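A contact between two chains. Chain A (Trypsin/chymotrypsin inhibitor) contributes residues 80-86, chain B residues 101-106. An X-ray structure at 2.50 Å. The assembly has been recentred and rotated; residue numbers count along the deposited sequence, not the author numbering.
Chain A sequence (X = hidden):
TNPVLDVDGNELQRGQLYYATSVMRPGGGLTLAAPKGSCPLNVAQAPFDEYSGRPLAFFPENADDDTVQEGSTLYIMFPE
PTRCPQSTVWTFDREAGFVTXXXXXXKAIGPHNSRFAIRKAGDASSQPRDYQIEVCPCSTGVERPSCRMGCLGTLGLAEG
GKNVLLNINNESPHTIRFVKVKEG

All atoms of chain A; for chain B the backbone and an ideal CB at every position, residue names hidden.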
# COMPACT_ATOMS: atom_id res chain seq x y z
N GLU A 80 -0.48 2.69 -2.57
CA GLU A 80 -1.38 2.84 -3.70
C GLU A 80 -1.18 1.65 -4.63
O GLU A 80 -0.17 0.95 -4.54
CB GLU A 80 -1.15 4.15 -4.47
CG GLU A 80 0.28 4.55 -4.63
CD GLU A 80 0.41 5.93 -5.26
OE1 GLU A 80 0.40 6.02 -6.51
OE2 GLU A 80 0.50 6.93 -4.50
N PRO A 81 -2.14 1.38 -5.50
CA PRO A 81 -1.93 0.35 -6.49
C PRO A 81 -0.98 0.88 -7.54
O PRO A 81 -0.69 2.08 -7.64
CB PRO A 81 -3.32 0.07 -7.07
CG PRO A 81 -4.26 0.72 -6.14
CD PRO A 81 -3.52 1.90 -5.58
N THR A 82 -0.54 -0.06 -8.36
CA THR A 82 0.62 0.11 -9.19
C THR A 82 0.41 -0.78 -10.39
O THR A 82 -0.36 -1.74 -10.34
CB THR A 82 1.86 -0.25 -8.37
OG1 THR A 82 2.22 0.86 -7.53
CG2 THR A 82 3.01 -0.68 -9.20
N ARG A 83 1.09 -0.44 -11.49
CA ARG A 83 1.06 -1.27 -12.68
C ARG A 83 1.88 -2.55 -12.57
O ARG A 83 1.85 -3.37 -13.49
CB ARG A 83 1.54 -0.45 -13.89
CG ARG A 83 3.02 -0.08 -13.87
CD ARG A 83 3.45 0.30 -15.27
NE ARG A 83 4.66 1.10 -15.33
CZ ARG A 83 5.87 0.60 -15.51
NH1 ARG A 83 6.01 -0.72 -15.63
NH2 ARG A 83 6.93 1.41 -15.56
N CYS A 84 2.63 -2.73 -11.49
CA CYS A 84 3.47 -3.89 -11.27
C CYS A 84 2.95 -4.68 -10.08
O CYS A 84 2.31 -4.12 -9.18
CB CYS A 84 4.93 -3.50 -11.01
SG CYS A 84 5.80 -2.76 -12.44
N PRO A 85 3.18 -5.99 -10.06
CA PRO A 85 2.56 -6.85 -9.05
C PRO A 85 3.30 -6.93 -7.73
O PRO A 85 2.74 -7.47 -6.76
CB PRO A 85 2.58 -8.21 -9.75
CG PRO A 85 3.88 -8.17 -10.51
CD PRO A 85 3.91 -6.78 -11.07
N GLN A 86 4.55 -6.46 -7.70
CA GLN A 86 5.35 -6.44 -6.48
C GLN A 86 4.76 -5.46 -5.48
O GLN A 86 4.13 -4.46 -5.86
CB GLN A 86 6.80 -6.03 -6.79
CG GLN A 86 7.51 -6.96 -7.75
CD GLN A 86 7.27 -6.59 -9.20
OE1 GLN A 86 6.90 -5.46 -9.53
NE2 GLN A 86 7.49 -7.54 -10.09
N UNK B 101 -3.61 -11.89 -3.84
CA UNK B 101 -2.94 -10.59 -3.90
C UNK B 101 -2.07 -10.51 -5.15
O UNK B 101 -2.07 -11.40 -6.00
CB UNK B 101 -2.10 -10.36 -2.65
N UNK B 102 -1.31 -9.42 -5.25
CA UNK B 102 -0.48 -9.21 -6.42
C UNK B 102 -1.22 -8.61 -7.58
O UNK B 102 -0.85 -8.86 -8.74
CB UNK B 102 0.15 -10.53 -6.86
N UNK B 103 -2.27 -7.83 -7.32
CA UNK B 103 -2.97 -7.14 -8.38
C UNK B 103 -2.20 -5.95 -8.93
O UNK B 103 -1.21 -5.48 -8.37
CB UNK B 103 -4.34 -6.68 -7.87
N UNK B 104 -2.68 -5.44 -10.06
CA UNK B 104 -2.05 -4.32 -10.74
C UNK B 104 -3.12 -3.40 -11.30
O UNK B 104 -4.22 -3.84 -11.63
CB UNK B 104 -1.12 -4.81 -11.85
N UNK B 105 -2.78 -2.12 -11.44
CA UNK B 105 -3.64 -1.30 -12.26
C UNK B 105 -3.51 -1.72 -13.73
O UNK B 105 -2.62 -2.49 -14.11
CB UNK B 105 -3.30 0.18 -12.08
N UNK B 106 -4.42 -1.22 -14.55
CA UNK B 106 -4.42 -1.54 -15.97
C UNK B 106 -5.31 -0.54 -16.67
O UNK B 106 -6.38 -0.21 -16.16
CB UNK B 106 -4.89 -2.97 -16.23

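Two loops from two copies of one protein lie against each other here, neither of them in regular secondary structure. The contact is modest, with 309 Å² buried in all, and much of what chain A offers is backbone, so the rules to be read from it concern space and carbonyl oxygens more than charge.

Position 101 starts outside the contact. Its CA-to-CB bond points sideways, and its ideal CB is out of reach of A:Glu80 to A:Gln86. This stretch of chain A sets no preference, and many residues would serve. The deposited residue is B:Thr101, whose OG1 is hydrogen-bonded elsewhere in the structure.

Position 102 is decided by its own backbone. With phi/psi of 83/28, a CB would be jammed against the carbonyl O of the residue before it, which by itself calls for glycine. Chain A adds little to the argument, since the ideal CB would sit 4.0 Å from A:Pro85 O. Glycine is what is found: B:Gly102 meets the proline through its backbone, B:Gly102 O lying 3.6 Å from A:Pro85 CB.

At position 103 the ideal CB points away and finds nothing of A:Glu80 to A:Gln86 nearby. The angles, -74/168, are open to most residues, so neither they nor the contact single out one type. The deposited B:Gly103 touches chain A through its carbonyl, with B:Gly103 O 3.9 Å from A:Cys84 O and 4.1 Å from A:Pro85 CA.

Position 104 is more demanding. Its CB points sideways, 3.5 Å from A:Thr82 O and 3.7 Å from A:Arg83 O, beside the backbone that leads into A:Pro85. Alanine or serine would fit the space, a hydroxyl having acceptors nearby; threonine or valine would add a methyl to lay on the backbone. It is B:Thr104, with chi1 in p. B:Thr104 CG2 packs 3.3 Å from A:Cys84 C, 3.4 Å from A:Pro85 N and 3.5 Å from A:Arg83 O, while OG1 is hydrogen-bonded elsewhere in the structure. The backbone takes part too, as B:Thr104 CA makes a CA-H...O contact of 3.1 Å with A:Thr82 O.

Position 105 carries the one hydrogen bond between the stretches, and its side chain does not supply it: the backbone N donates to A:Thr82 O at 2.7 Å, with an angle of 157°. Proline, lacking that hydrogen, would not fit the rule. The sideways CB stands 4.5 Å from A:Arg83 N and 5.0 Å from A:Pro81 CB, so a polar atom could face the first and a methyl the second; threonine offers both, and valine could provide the apolar part. B:Thr105, also p, places CG2 3.6 Å from CB of A:Pro81, whose CA-to-CB bond points toward chain B's stretch. B:Thr105 OG1 comes within 3.4 Å of A:Arg83 N, but the angle is too poor for a hydrogen bond.

Position 106 leaves the contact, its ideal CB clear of A:Glu80 to A:Gln86, and tolerance should be broad. The deposited residue is B:Ser106, with chi1 in t; its OG is hydrogen-bonded just outside the stretches.

Chain B, residues 101-106: TGGTTS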
# COMPACT_ATOMS: atom_id res chain seq x y z
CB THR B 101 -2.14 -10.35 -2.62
OG1 THR B 101 -1.25 -11.45 -2.38
CG2 THR B 101 -3.07 -10.18 -1.46
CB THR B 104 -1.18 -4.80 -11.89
OG1 THR B 104 -1.93 -5.74 -12.66
CG2 THR B 104 0.03 -5.50 -11.36
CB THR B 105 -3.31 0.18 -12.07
OG1 THR B 105 -1.99 0.45 -12.55
CG2 THR B 105 -3.36 0.52 -10.60
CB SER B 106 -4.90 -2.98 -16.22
OG SER B 106 -4.67 -3.44 -17.54
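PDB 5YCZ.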